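Local coordinates for protein putative NAD(P)H-flavin oxidoreductase (Streptococcus pyogenes serotype M1, PDB 2HAY) that binds flavin mononucleotide and, as a member of the nitroreductase family, probably works as an NAD(P)H-dependent flavin oxidoreductase, at residues 36-41 / 157-162; 90-95 / 139-144; 94-99 / 125-130; 162-167 / 200-205. One frame throughout, in Å; residues are numbered along the deposited sequence.

Contact 1: 36-41 / 157-162; sequences ALILDA and MTAALL
Leu-37, Ile-38 and Ala-41 of helix 32-43 close round Thr-158 of the long helix 137-162, a helix-helix packing inside the alpha/beta fold of the nitroreductase family. The two segments run nearly antiparallel, at 150°, with their axes 9.3 Å apart. No hydrogen bond crosses between them, so the fit of carbon groups carries the contact.

CG2 of Thr-158 stands anti to its backbone N and points into the opposite helix, where it lies 3.9 Å from CG of Leu-37 and also meets CA and CG1 of Ile-38. The Ile-38 side chain runs counter to that of Thr-158, and its CD1 lies 3.9 Å from CB of Ala-159. Leu-162 widens the patch through its CD1 branch, 4.3 Å from CD2 of Leu-37 and equally near CG1 of Ile-38.

The polar part stays within one helix: the hydroxyl of Thr-158 is hydrogen-bonded to the carbonyl O of Asn-154, one turn earlier, which satisfies it in a buried place. Met-157 of the second subunit also packs on Thr-158. Across the helix pair, OG1 of Thr-158 simply rests 3.3 Å from CB of Ala-41.

Contact 2: 90-95 / 139-144; sequences AEKHAR and ALFDWT
The end of strand 84-91 and the loop that follows it lie over the first turns of helix 137-162, with Ala-90 and Glu-91 set against Phe-141 and Thr-144. OG1 of Thr-144 is 2.7 Å from the carbonyl O of Glu-91 and 3.0 Å from O of Phe-141 in its own helix; its single proton can go to either acceptor. With chi1 at 58°, OG1 sits between the backbone N and the carbonyl carbon, while CG2 is turned to Ala-94, 3.9 Å from CB of that residue. The Phe-141 ring reaches the strand by its CE1 edge: O of Ala-90 lies near the ring plane, 3.4 Å from CE1, and CB of Ala-90 touches the same carbon. The Lys-92 chain passes at a slant, its CG nearest CD1 of Phe-141.

This is sheet-on-helix packing in the alpha/beta nitroreductase fold, and it lies close to the cofactor, since the Trp-143 side chain is about 6 Å from a bound FMN. The indole NE1 is hydrogen-bonded to Glu-170 of the second subunit, and CZ3 meets O of Ala-94 at 3.8 Å. Ala-94 is the centre of an inverse gamma turn. A water bridges the two segments there: it donates to O of Glu-91 at 2.8 Å and accepts from N of Ala-94 at 3.1 Å, with a weaker bond to O of Leu-140.

Contact 3: 94-99 / 125-130; sequences ARYDSP and SFQKED
Gln-127 reaches out from its helix with its amide turned end-on to the backbone around Arg-95, and both amide atoms are used. NE2 donates to O of Ala-94 at 2.8 Å in a nearly straight bond, 165° at the hydrogen, with the acceptor in the amide plane and the donor in the carbonyl plane. OE1 takes a weak, bent bond from N of Tyr-96 at 2.7 Å. The strong bond at NE2 and the weak one at OE1 together would limit the rotation of the amide, and the carbon chain that carries it is extended beyond CG.

The Tyr-96 ring is turned 80° from this amide and presents its edge to OE1, which is 3.6 Å from CD1. Lys-128 comes past the phenol end of Tyr-96, and its NZ donates to OH at 3.1 Å. The same ammonium forms a salt bridge with Glu-124. CE1 of Tyr-96 lies over one face of the Arg-95 guanidinium, offset toward the rim. NH1 of Arg-95 pairs with OD2 of Asp-97, and NH2 with Asp-135. A water accepts from both Arg-95 NH2 and Lys-128 NZ, which probably eases the approach of two like charges.

The loop includes a type I beta turn from Arg-95 to Ser-98, leading into helix 99-106 with Ser-98 as its N-cap; a glutamine of helix 116-130 thus clasps the backbone on both sides of Arg-95, where the turn begins.

Contact 4: 162-167 / 200-205; sequences LGIDTC and LGYRLR. With SO4 (sulfate ion), chain H.
Strand 165-169 pairs antiparallel with the end of strand 192-201 through Asp-165 and Gly-201, a hydrogen-bonded pair in which N of Gly-201 donates to O of Asp-165 at 2.9 Å and the return bond from N of Asp-165 is weak. Thr-166 and Leu-200 form the next, non-hydrogen-bonded pair; their side chains lie together on one face of the sheet, where the buried OG1 of Thr-166 meets CD2 of Leu-200 and has no hydrogen-bond partner in the model. Gly-163, with positive phi, ends helix 137-162 in a Schellman motif just ahead of the strand.

Beyond the pairing, Arg-203 forms a side-on, two-nitrogen salt bridge with Asp-165. NH2 reaches OD1 on its syn side at 2.7 Å, and NE reaches OD2 at 3.1 Å from above the carboxylate plane. The backbone N of Arg-203 adds a bond to OD2 at 2.9 Å, arriving on the anti side but from the same face as NE. A bend at chi3 (61°) turns the NE and NH2 edge of the guanidinium to the carboxylate, the two planes being 39° apart.

The Tyr-202 and Ile-164 side chains meet at a slant, with OH of Tyr-202 3.4 Å from CG1 of Ile-164, and the CD2 edge of the ring meets O of Gly-163. A water joins the phenol OH to O of Leu-162. Far out on the loop, NH1 of Arg-205 holds a sulfate, probably from the crystallisation liquor, through its O4 at 2.7 Å.

Arg-203 also bonds to O of Phe-18 and pairs with Asp-206. Three donors from one residue on a buried carboxylate would be expected to stabilise its charged form and to hold the chain leaving the sheet beside the FMN-binding Thr-20.

The four contacts fall into two pairs on opposite sides of the chain's centre. Contacts 1 and 4 share Leu-162, at the end of the long helix, just before the short link to strand 165-169; CD1 of Ile-38 meets CD1 of Ile-164 and CD2 of Leu-200, each at 3.8 Å, and so joins helix packing to sheet. Contacts 2 and 3 share Ala-94 and Arg-95, and CZ3 of Trp-143 lies 3.7 Å from NE2 of Gln-127. Helix 137-162 spans the two pairs, the centres of contacts 1 and 2 being 26 Å apart. Flavin lies near both ends: contact 4 includes the pocket residue Cys-167, while the Trp-143 and Gln-127 side chains are about 6 and 12 Å from a bound FMN.

Contact 1: 36-41 / 157-162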
loop_
_atom_site.group_PDB
_atom_site.type_symbol
_atom_site.label_atom_id
_atom_site.label_comp_id
_atom_site.label_asym_id
_atom_site.label_seq_id
_atom_site.Cartn_x
_atom_site.Cartn_y
_atom_site.Cartn_z
ATOM N N ALA B 36 -0.049 19.208 -6.194
ATOM C CA ALA B 36 1.042 19.337 -5.243
ATOM C C ALA B 36 0.729 18.659 -3.886
ATOM O O ALA B 36 1.561 17.928 -3.346
ATOM C CB ALA B 36 1.415 20.803 -5.056
ATOM N N LEU B 37 -0.462 18.890 -3.346
ATOM C CA LEU B 37 -0.884 18.244 -2.105
ATOM C C LEU B 37 -0.925 16.732 -2.247
ATOM O O LEU B 37 -0.464 16.034 -1.350
ATOM C CB LEU B 37 -2.234 18.770 -1.627
ATOM C CG LEU B 37 -2.728 18.302 -0.255
ATOM C CD1 LEU B 37 -1.730 18.633 0.858
ATOM C CD2 LEU B 37 -4.063 18.996 0.016
ATOM N N ILE B 38 -1.442 16.236 -3.361
ATOM C CA ILE B 38 -1.495 14.801 -3.608
ATOM C C ILE B 38 -0.091 14.170 -3.647
ATOM O O ILE B 38 0.139 13.093 -3.071
ATOM C CB ILE B 38 -2.287 14.466 -4.919
ATOM C CG1 ILE B 38 -3.794 14.755 -4.749
ATOM C CG2 ILE B 38 -2.070 12.976 -5.328
ATOM C CD1 ILE B 38 -4.601 14.785 -6.105
ATOM N N LEU B 39 0.843 14.864 -4.299
ATOM C CA LEU B 39 2.210 14.403 -4.383
ATOM C C LEU B 39 2.927 14.490 -3.028
ATOM O O LEU B 39 3.755 13.643 -2.705
ATOM C CB LEU B 39 2.962 15.173 -5.462
ATOM C CG LEU B 39 2.637 14.781 -6.899
ATOM C CD1 LEU B 39 3.273 15.824 -7.806
ATOM C CD2 LEU B 39 3.198 13.393 -7.196
ATOM N N ASP B 40 2.606 15.521 -2.249
ATOM C CA ASP B 40 3.089 15.656 -0.867
ATOM C C ASP B 40 2.635 14.476 -0.010
ATOM O O ASP B 40 3.386 14.028 0.840
ATOM C CB ASP B 40 2.582 16.941 -0.256
ATOM C CG ASP B 40 3.539 18.116 -0.476
ATOM O OD1 ASP B 40 3.213 19.212 0.010
ATOM O OD2 ASP B 40 4.607 17.958 -1.118
ATOM N N ALA B 41 1.438 13.945 -0.288
ATOM C CA ALA B 41 0.913 12.767 0.411
ATOM C C ALA B 41 1.770 11.518 0.160
ATOM O O ALA B 41 2.034 10.738 1.078
ATOM C CB ALA B 41 -0.575 12.508 0.026
HETATM N N MSE B 157 -6.660 8.817 -1.099
HETATM C CA MSE B 157 -7.455 9.410 -0.010
HETATM C C MSE B 157 -7.427 10.939 -0.056
HETATM O O MSE B 157 -8.472 11.598 0.076
HETATM C CB MSE B 157 -7.003 8.909 1.374
HETATM C CG MSE B 157 -7.832 9.488 2.533
HETATM SE SE MSE B 157 -9.741 9.066 2.383
HETATM C CE MSE B 157 -9.588 7.218 2.964
ATOM N N THR B 158 -6.231 11.488 -0.235
ATOM C CA THR B 158 -6.047 12.921 -0.444
ATOM C C THR B 158 -6.870 13.406 -1.645
ATOM O O THR B 158 -7.640 14.326 -1.496
ATOM C CB THR B 158 -4.550 13.255 -0.609
ATOM O OG1 THR B 158 -3.855 12.783 0.550
ATOM C CG2 THR B 158 -4.323 14.780 -0.745
ATOM N N ALA B 159 -6.742 12.753 -2.813
ATOM C CA ALA B 159 -7.616 13.041 -3.952
ATOM C C ALA B 159 -9.107 12.985 -3.591
ATOM O O ALA B 159 -9.850 13.880 -3.933
ATOM C CB ALA B 159 -7.307 12.099 -5.143
ATOM N N ALA B 160 -9.530 11.944 -2.876
ATOM C CA ALA B 160 -10.935 11.765 -2.549
ATOM C C ALA B 160 -11.474 12.921 -1.691
ATOM O O ALA B 160 -12.542 13.440 -1.971
ATOM C CB ALA B 160 -11.158 10.434 -1.857
ATOM N N LEU B 161 -10.701 13.325 -0.681
ATOM C CA LEU B 161 -11.016 14.456 0.199
ATOM C C LEU B 161 -11.102 15.784 -0.565
ATOM O O LEU B 161 -11.810 16.711 -0.161
ATOM C CB LEU B 161 -9.985 14.557 1.326
ATOM C CG LEU B 161 -10.083 13.484 2.399
ATOM C CD1 LEU B 161 -8.740 13.327 3.143
ATOM C CD2 LEU B 161 -11.227 13.727 3.410
ATOM N N LEU B 162 -10.401 15.829 -1.691
ATOM C CA LEU B 162 -10.390 16.970 -2.567
ATOM C C LEU B 162 -11.497 16.903 -3.636
ATOM O O LEU B 162 -11.727 17.872 -4.350
ATOM C CB LEU B 162 -9.004 17.069 -3.213
ATOM C CG LEU B 162 -7.873 17.579 -2.306
ATOM C CD1 LEU B 162 -6.571 17.570 -3.107
ATOM C CD2 LEU B 162 -8.176 19.004 -1.744
#

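Contact 2: 90-95 / 139-144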
loop_
_atom_site.group_PDB
_atom_site.type_symbol
_atom_site.label_atom_id
_atom_site.label_comp_id
_atom_site.label_asym_id
_atom_site.label_seq_id
_atom_site.Cartn_x
_atom_site.Cartn_y
_atom_site.Cartn_z
ATOM N N ALA B 90 9.525 1.940 -8.116
ATOM C CA ALA B 90 10.252 1.395 -6.951
ATOM C C ALA B 90 11.733 1.052 -7.249
ATOM O O ALA B 90 12.068 0.642 -8.374
ATOM C CB ALA B 90 9.528 0.193 -6.391
ATOM N N GLU B 91 12.598 1.193 -6.235
ATOM C CA GLU B 91 14.042 0.884 -6.363
ATOM C C GLU B 91 14.314 -0.625 -6.430
ATOM O O GLU B 91 13.682 -1.396 -5.704
ATOM C CB GLU B 91 14.798 1.420 -5.158
ATOM C CG GLU B 91 15.506 2.703 -5.385
ATOM C CD GLU B 91 16.044 3.363 -4.092
ATOM O OE1 GLU B 91 16.416 2.646 -3.137
ATOM O OE2 GLU B 91 16.097 4.624 -4.040
ATOM N N LYS B 92 15.259 -1.026 -7.276
ATOM C CA LYS B 92 15.734 -2.413 -7.320
ATOM C C LYS B 92 16.935 -2.562 -6.422
ATOM O O LYS B 92 17.591 -1.577 -6.073
ATOM C CB LYS B 92 16.147 -2.804 -8.753
ATOM C CG LYS B 92 14.974 -2.797 -9.746
ATOM C CD LYS B 92 15.459 -3.176 -11.132
ATOM C CE LYS B 92 14.282 -3.532 -12.067
ATOM N NZ LYS B 92 14.784 -3.701 -13.477
ATOM N N HIS B 93 17.229 -3.791 -6.048
ATOM C CA HIS B 93 18.487 -4.081 -5.356
ATOM C C HIS B 93 18.702 -3.368 -4.021
ATOM O O HIS B 93 19.826 -3.027 -3.642
ATOM C CB HIS B 93 19.652 -3.840 -6.312
ATOM C CG HIS B 93 19.581 -4.695 -7.533
ATOM N ND1 HIS B 93 19.684 -6.075 -7.480
ATOM C CD2 HIS B 93 19.418 -4.373 -8.836
ATOM C CE1 HIS B 93 19.595 -6.561 -8.706
ATOM N NE2 HIS B 93 19.422 -5.552 -9.545
ATOM N N ALA B 94 17.612 -3.167 -3.291
ATOM C CA ALA B 94 17.718 -2.515 -1.983
ATOM C C ALA B 94 18.095 -3.539 -0.916
ATOM O O ALA B 94 17.362 -3.728 0.050
ATOM C CB ALA B 94 16.394 -1.740 -1.651
ATOM N N ARG B 95 19.256 -4.184 -1.096
ATOM C CA ARG B 95 19.767 -5.189 -0.176
ATOM C C ARG B 95 20.339 -4.474 1.052
ATOM O O ARG B 95 20.734 -3.315 0.965
ATOM C CB ARG B 95 20.869 -6.008 -0.878
ATOM C CG ARG B 95 21.105 -7.410 -0.296
ATOM C CD ARG B 95 22.004 -8.241 -1.225
ATOM N NE ARG B 95 22.359 -9.519 -0.639
ATOM C CZ ARG B 95 23.431 -9.741 0.127
ATOM N NH1 ARG B 95 24.286 -8.753 0.409
ATOM N NH2 ARG B 95 23.641 -10.955 0.626
ATOM N N ALA B 139 12.105 -10.576 -5.091
ATOM C CA ALA B 139 11.480 -10.359 -3.779
ATOM C C ALA B 139 11.832 -8.973 -3.223
ATOM O O ALA B 139 11.009 -8.301 -2.638
ATOM C CB ALA B 139 11.862 -11.482 -2.766
ATOM N N LEU B 140 13.067 -8.554 -3.425
ATOM C CA LEU B 140 13.538 -7.268 -2.925
ATOM C C LEU B 140 12.833 -6.129 -3.623
ATOM O O LEU B 140 12.497 -5.116 -3.008
ATOM C CB LEU B 140 15.028 -7.175 -3.210
ATOM C CG LEU B 140 16.110 -7.176 -2.120
ATOM C CD1 LEU B 140 15.647 -7.542 -0.750
ATOM C CD2 LEU B 140 17.331 -7.923 -2.551
ATOM N N PHE B 141 12.638 -6.289 -4.928
ATOM C CA PHE B 141 11.911 -5.317 -5.713
ATOM C C PHE B 141 10.470 -5.267 -5.266
ATOM O O PHE B 141 9.891 -4.171 -5.118
ATOM C CB PHE B 141 11.993 -5.604 -7.232
ATOM C CG PHE B 141 11.127 -4.680 -8.028
ATOM C CD1 PHE B 141 11.522 -3.343 -8.230
ATOM C CD2 PHE B 141 9.871 -5.097 -8.478
ATOM C CE1 PHE B 141 10.718 -2.460 -8.878
ATOM C CE2 PHE B 141 9.031 -4.197 -9.161
ATOM C CZ PHE B 141 9.466 -2.874 -9.370
ATOM N N ASP B 142 9.865 -6.446 -5.079
ATOM C CA ASP B 142 8.460 -6.519 -4.675
ATOM C C ASP B 142 8.300 -5.891 -3.286
ATOM O O ASP B 142 7.293 -5.246 -3.004
ATOM C CB ASP B 142 7.937 -7.957 -4.753
ATOM C CG ASP B 142 7.483 -8.344 -6.166
ATOM O OD1 ASP B 142 7.116 -7.453 -6.961
ATOM O OD2 ASP B 142 7.448 -9.546 -6.493
ATOM N N TRP B 143 9.335 -5.998 -2.452
ATOM C CA TRP B 143 9.327 -5.316 -1.179
ATOM C C TRP B 143 9.318 -3.789 -1.262
ATOM O O TRP B 143 8.517 -3.133 -0.573
ATOM C CB TRP B 143 10.484 -5.809 -0.327
ATOM C CG TRP B 143 10.660 -5.086 0.957
ATOM C CD1 TRP B 143 9.799 -5.071 2.028
ATOM C CD2 TRP B 143 11.783 -4.271 1.330
ATOM N NE1 TRP B 143 10.331 -4.323 3.054
ATOM C CE2 TRP B 143 11.543 -3.813 2.658
ATOM C CE3 TRP B 143 12.976 -3.904 0.685
ATOM C CZ2 TRP B 143 12.450 -2.979 3.351
ATOM C CZ3 TRP B 143 13.881 -3.080 1.373
ATOM C CH2 TRP B 143 13.604 -2.625 2.700
ATOM N N THR B 144 10.181 -3.196 -2.085
ATOM C CA THR B 144 10.073 -1.749 -2.286
ATOM C C THR B 144 8.783 -1.346 -2.996
ATOM O O THR B 144 8.186 -0.285 -2.677
ATOM C CB THR B 144 11.304 -1.143 -3.013
ATOM O OG1 THR B 144 11.454 -1.787 -4.285
ATOM C CG2 THR B 144 12.554 -1.384 -2.191
HETATM O O HOH W 1 14.717 -3.478 -4.233
#

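Contact 3: 94-99 / 125-130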
loop_
_atom_site.group_PDB
_atom_site.type_symbol
_atom_site.label_atom_id
_atom_site.label_comp_id
_atom_site.label_asym_id
_atom_site.label_seq_id
_atom_site.Cartn_x
_atom_site.Cartn_y
_atom_site.Cartn_z
ATOM N N ALA B 94 17.612 -3.167 -3.291
ATOM C CA ALA B 94 17.718 -2.515 -1.983
ATOM C C ALA B 94 18.095 -3.539 -0.916
ATOM O O ALA B 94 17.362 -3.728 0.050
ATOM C CB ALA B 94 16.394 -1.740 -1.651
ATOM N N ARG B 95 19.256 -4.184 -1.096
ATOM C CA ARG B 95 19.767 -5.189 -0.176
ATOM C C ARG B 95 20.339 -4.474 1.052
ATOM O O ARG B 95 20.734 -3.315 0.965
ATOM C CB ARG B 95 20.869 -6.008 -0.878
ATOM C CG ARG B 95 21.105 -7.410 -0.296
ATOM C CD ARG B 95 22.004 -8.241 -1.225
ATOM N NE ARG B 95 22.359 -9.519 -0.639
ATOM C CZ ARG B 95 23.431 -9.741 0.127
ATOM N NH1 ARG B 95 24.286 -8.753 0.409
ATOM N NH2 ARG B 95 23.641 -10.955 0.626
ATOM N N TYR B 96 20.408 -5.167 2.186
ATOM C CA TYR B 96 20.885 -4.564 3.433
ATOM C C TYR B 96 22.235 -3.834 3.298
ATOM O O TYR B 96 22.464 -2.847 4.001
ATOM C CB TYR B 96 20.951 -5.598 4.574
ATOM C CG TYR B 96 21.911 -6.734 4.319
ATOM C CD1 TYR B 96 21.498 -7.875 3.640
ATOM C CD2 TYR B 96 23.237 -6.662 4.752
ATOM C CE1 TYR B 96 22.383 -8.902 3.377
ATOM C CE2 TYR B 96 24.150 -7.698 4.483
ATOM C CZ TYR B 96 23.706 -8.812 3.814
ATOM O OH TYR B 96 24.579 -9.842 3.560
ATOM N N ASP B 97 23.109 -4.295 2.389
ATOM C CA ASP B 97 24.430 -3.678 2.251
ATOM C C ASP B 97 24.560 -2.702 1.081
ATOM O O ASP B 97 25.665 -2.283 0.745
ATOM C CB ASP B 97 25.522 -4.754 2.195
ATOM C CG ASP B 97 25.359 -5.687 1.013
ATOM O OD1 ASP B 97 26.370 -6.273 0.569
ATOM O OD2 ASP B 97 24.219 -5.806 0.515
ATOM N N SER B 98 23.428 -2.351 0.465
ATOM C CA SER B 98 23.380 -1.430 -0.678
ATOM C C SER B 98 23.607 0.024 -0.252
ATOM O O SER B 98 23.418 0.366 0.921
ATOM C CB SER B 98 22.022 -1.515 -1.359
ATOM O OG SER B 98 21.027 -0.955 -0.514
ATOM N N PRO B 99 24.034 0.875 -1.201
ATOM C CA PRO B 99 24.183 2.319 -0.949
ATOM C C PRO B 99 22.857 2.964 -0.543
ATOM O O PRO B 99 22.843 3.784 0.372
ATOM C CB PRO B 99 24.697 2.869 -2.292
ATOM C CG PRO B 99 25.334 1.692 -2.973
ATOM C CD PRO B 99 24.457 0.515 -2.568
ATOM N N SER B 125 19.634 -9.363 9.211
ATOM C CA SER B 125 18.808 -10.483 9.668
ATOM C C SER B 125 17.371 -10.304 9.229
ATOM O O SER B 125 16.695 -11.287 8.944
ATOM C CB SER B 125 18.897 -10.714 11.183
ATOM O OG SER B 125 18.474 -9.569 11.895
ATOM N N PHE B 126 16.921 -9.053 9.167
ATOM C CA PHE B 126 15.589 -8.730 8.666
ATOM C C PHE B 126 15.393 -9.244 7.230
ATOM O O PHE B 126 14.380 -9.874 6.933
ATOM C CB PHE B 126 15.326 -7.224 8.740
ATOM C CG PHE B 126 14.039 -6.785 8.074
ATOM C CD1 PHE B 126 14.062 -5.961 6.941
ATOM C CD2 PHE B 126 12.792 -7.181 8.594
ATOM C CE1 PHE B 126 12.851 -5.538 6.333
ATOM C CE2 PHE B 126 11.589 -6.782 8.004
ATOM C CZ PHE B 126 11.604 -5.963 6.882
ATOM N N GLN B 127 16.355 -8.992 6.346
ATOM C CA GLN B 127 16.241 -9.459 4.953
ATOM C C GLN B 127 16.543 -10.945 4.757
ATOM O O GLN B 127 15.979 -11.576 3.878
ATOM C CB GLN B 127 17.120 -8.622 4.024
ATOM C CG GLN B 127 16.661 -7.149 3.895
ATOM C CD GLN B 127 17.310 -6.443 2.717
ATOM O OE1 GLN B 127 18.320 -6.905 2.190
ATOM N NE2 GLN B 127 16.730 -5.329 2.295
ATOM N N LYS B 128 17.435 -11.502 5.567
ATOM C CA LYS B 128 17.829 -12.897 5.418
ATOM C C LYS B 128 16.868 -13.849 6.135
ATOM O O LYS B 128 16.540 -14.908 5.602
ATOM C CB LYS B 128 19.251 -13.133 5.938
ATOM C CG LYS B 128 20.343 -12.501 5.116
ATOM C CD LYS B 128 21.729 -12.990 5.529
ATOM C CE LYS B 128 22.733 -12.605 4.433
ATOM N NZ LYS B 128 24.122 -12.542 4.945
ATOM N N GLU B 129 16.389 -13.441 7.309
ATOM C CA GLU B 129 15.640 -14.342 8.186
ATOM C C GLU B 129 14.153 -13.989 8.357
ATOM O O GLU B 129 13.302 -14.857 8.193
ATOM C CB GLU B 129 16.369 -14.492 9.528
ATOM C CG GLU B 129 17.756 -15.157 9.364
ATOM C CD GLU B 129 18.845 -14.492 10.187
ATOM O OE1 GLU B 129 18.654 -14.377 11.424
ATOM O OE2 GLU B 129 19.889 -14.093 9.590
ATOM N N ASP B 130 13.847 -12.725 8.651
ATOM C CA ASP B 130 12.450 -12.258 8.838
ATOM C C ASP B 130 11.630 -12.304 7.560
ATOM O O ASP B 130 10.531 -12.828 7.563
ATOM C CB ASP B 130 12.393 -10.856 9.449
ATOM C CG ASP B 130 13.070 -10.793 10.790
ATOM O OD1 ASP B 130 13.217 -11.845 11.403
ATOM O OD2 ASP B 130 13.473 -9.705 11.234
HETATM O O HOH W 2 25.669 -12.623 2.316
#

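Contact 4: 162-167 / 200-205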
loop_
_atom_site.group_PDB
_atom_site.type_symbol
_atom_site.label_atom_id
_atom_site.label_comp_id
_atom_site.label_asym_id
_atom_site.label_seq_id
_atom_site.Cartn_x
_atom_site.Cartn_y
_atom_site.Cartn_z
ATOM N N LEU B 162 -10.401 15.829 -1.691
ATOM C CA LEU B 162 -10.390 16.970 -2.567
ATOM C C LEU B 162 -11.497 16.903 -3.636
ATOM O O LEU B 162 -11.727 17.872 -4.350
ATOM C CB LEU B 162 -9.004 17.069 -3.213
ATOM C CG LEU B 162 -7.873 17.579 -2.306
ATOM C CD1 LEU B 162 -6.571 17.570 -3.107
ATOM C CD2 LEU B 162 -8.176 19.004 -1.744
ATOM N N GLY B 163 -12.191 15.775 -3.731
ATOM C CA GLY B 163 -13.200 15.582 -4.782
ATOM C C GLY B 163 -12.623 15.150 -6.110
ATOM O O GLY B 163 -13.298 15.188 -7.123
ATOM N N ILE B 164 -11.357 14.723 -6.096
ATOM C CA ILE B 164 -10.652 14.310 -7.291
ATOM C C ILE B 164 -10.807 12.792 -7.408
ATOM O O ILE B 164 -10.550 12.057 -6.456
ATOM C CB ILE B 164 -9.159 14.748 -7.233
ATOM C CG1 ILE B 164 -9.071 16.278 -7.291
ATOM C CG2 ILE B 164 -8.322 14.065 -8.332
ATOM C CD1 ILE B 164 -7.684 16.819 -6.967
ATOM N N ASP B 165 -11.282 12.361 -8.572
ATOM C CA ASP B 165 -11.376 10.964 -8.904
ATOM C C ASP B 165 -10.033 10.346 -9.331
ATOM O O ASP B 165 -9.125 11.006 -9.846
ATOM C CB ASP B 165 -12.422 10.746 -9.978
ATOM C CG ASP B 165 -13.815 10.893 -9.433
ATOM O OD1 ASP B 165 -14.165 10.128 -8.507
ATOM O OD2 ASP B 165 -14.528 11.799 -9.879
ATOM N N THR B 166 -9.959 9.042 -9.152
ATOM C CA THR B 166 -8.711 8.369 -9.201
ATOM C C THR B 166 -8.962 6.979 -9.778
ATOM O O THR B 166 -10.125 6.544 -9.863
ATOM C CB THR B 166 -8.219 8.361 -7.730
ATOM O OG1 THR B 166 -6.972 9.049 -7.617
ATOM C CG2 THR B 166 -8.210 7.025 -7.144
ATOM N N CYS B 167 -7.895 6.313 -10.224
ATOM C CA CYS B 167 -7.921 4.878 -10.547
ATOM C C CYS B 167 -6.525 4.266 -10.372
ATOM O O CYS B 167 -5.561 4.713 -11.014
ATOM C CB CYS B 167 -8.410 4.638 -11.979
ATOM S SG CYS B 167 -8.822 2.894 -12.374
ATOM N N LEU B 200 -5.685 10.384 -12.398
ATOM C CA LEU B 200 -6.428 11.322 -11.581
ATOM C C LEU B 200 -7.222 12.290 -12.486
ATOM O O LEU B 200 -6.811 12.574 -13.619
ATOM C CB LEU B 200 -5.494 12.081 -10.632
ATOM C CG LEU B 200 -4.487 11.242 -9.850
ATOM C CD1 LEU B 200 -3.116 11.278 -10.571
ATOM C CD2 LEU B 200 -4.337 11.754 -8.452
ATOM N N GLY B 201 -8.362 12.762 -11.984
ATOM C CA GLY B 201 -9.227 13.679 -12.751
ATOM C C GLY B 201 -10.603 13.766 -12.139
ATOM O O GLY B 201 -10.779 13.495 -10.974
ATOM N N TYR B 202 -11.586 14.154 -12.930
ATOM C CA TYR B 202 -12.958 14.245 -12.473
ATOM C C TYR B 202 -13.794 13.331 -13.330
ATOM O O TYR B 202 -13.703 13.368 -14.560
ATOM C CB TYR B 202 -13.454 15.694 -12.527
ATOM C CG TYR B 202 -12.572 16.582 -11.703
ATOM C CD1 TYR B 202 -11.548 17.347 -12.293
ATOM C CD2 TYR B 202 -12.711 16.612 -10.310
ATOM C CE1 TYR B 202 -10.709 18.149 -11.494
ATOM C CE2 TYR B 202 -11.898 17.400 -9.516
ATOM C CZ TYR B 202 -10.898 18.162 -10.098
ATOM O OH TYR B 202 -10.112 18.921 -9.247
ATOM N N ARG B 203 -14.605 12.504 -12.669
ATOM C CA ARG B 203 -15.406 11.536 -13.381
ATOM C C ARG B 203 -16.297 12.254 -14.401
ATOM O O ARG B 203 -16.840 13.325 -14.122
ATOM C CB ARG B 203 -16.246 10.714 -12.409
ATOM C CG ARG B 203 -17.401 11.498 -11.769
ATOM C CD ARG B 203 -18.107 10.676 -10.727
ATOM N NE ARG B 203 -17.194 10.313 -9.649
ATOM C CZ ARG B 203 -17.521 9.587 -8.586
ATOM N NH1 ARG B 203 -18.755 9.134 -8.453
ATOM N NH2 ARG B 203 -16.610 9.319 -7.654
ATOM N N LEU B 204 -16.419 11.657 -15.581
ATOM C CA LEU B 204 -17.395 12.084 -16.571
ATOM C C LEU B 204 -18.800 11.988 -15.972
ATOM O O LEU B 204 -19.575 12.936 -16.059
ATOM C CB LEU B 204 -17.265 11.214 -17.824
ATOM C CG LEU B 204 -17.973 11.616 -19.115
ATOM C CD1 LEU B 204 -17.561 13.016 -19.578
ATOM C CD2 LEU B 204 -17.691 10.568 -20.191
ATOM N N ARG B 205 -19.109 10.842 -15.358
ATOM C CA ARG B 205 -20.358 10.638 -14.607
ATOM C C ARG B 205 -20.204 9.545 -13.530
ATOM O O ARG B 205 -19.219 8.798 -13.539
ATOM C CB ARG B 205 -21.522 10.314 -15.560
ATOM C CG ARG B 205 -21.726 8.830 -15.919
ATOM C CD ARG B 205 -20.739 8.323 -16.950
ATOM N NE ARG B 205 -21.286 7.199 -17.718
ATOM C CZ ARG B 205 -21.263 5.922 -17.324
ATOM N NH1 ARG B 205 -20.730 5.574 -16.150
ATOM N NH2 ARG B 205 -21.781 4.985 -18.113
HETATM S S SO4 H . -19.673 2.032 -14.894
HETATM O O1 SO4 H . -18.272 1.797 -15.253
HETATM O O2 SO4 H . -20.522 1.619 -16.008
HETATM O O3 SO4 H . -20.034 1.254 -13.707
HETATM O O4 SO4 H . -19.879 3.455 -14.632
HETATM O O HOH W 3 -10.415 19.256 -6.630
#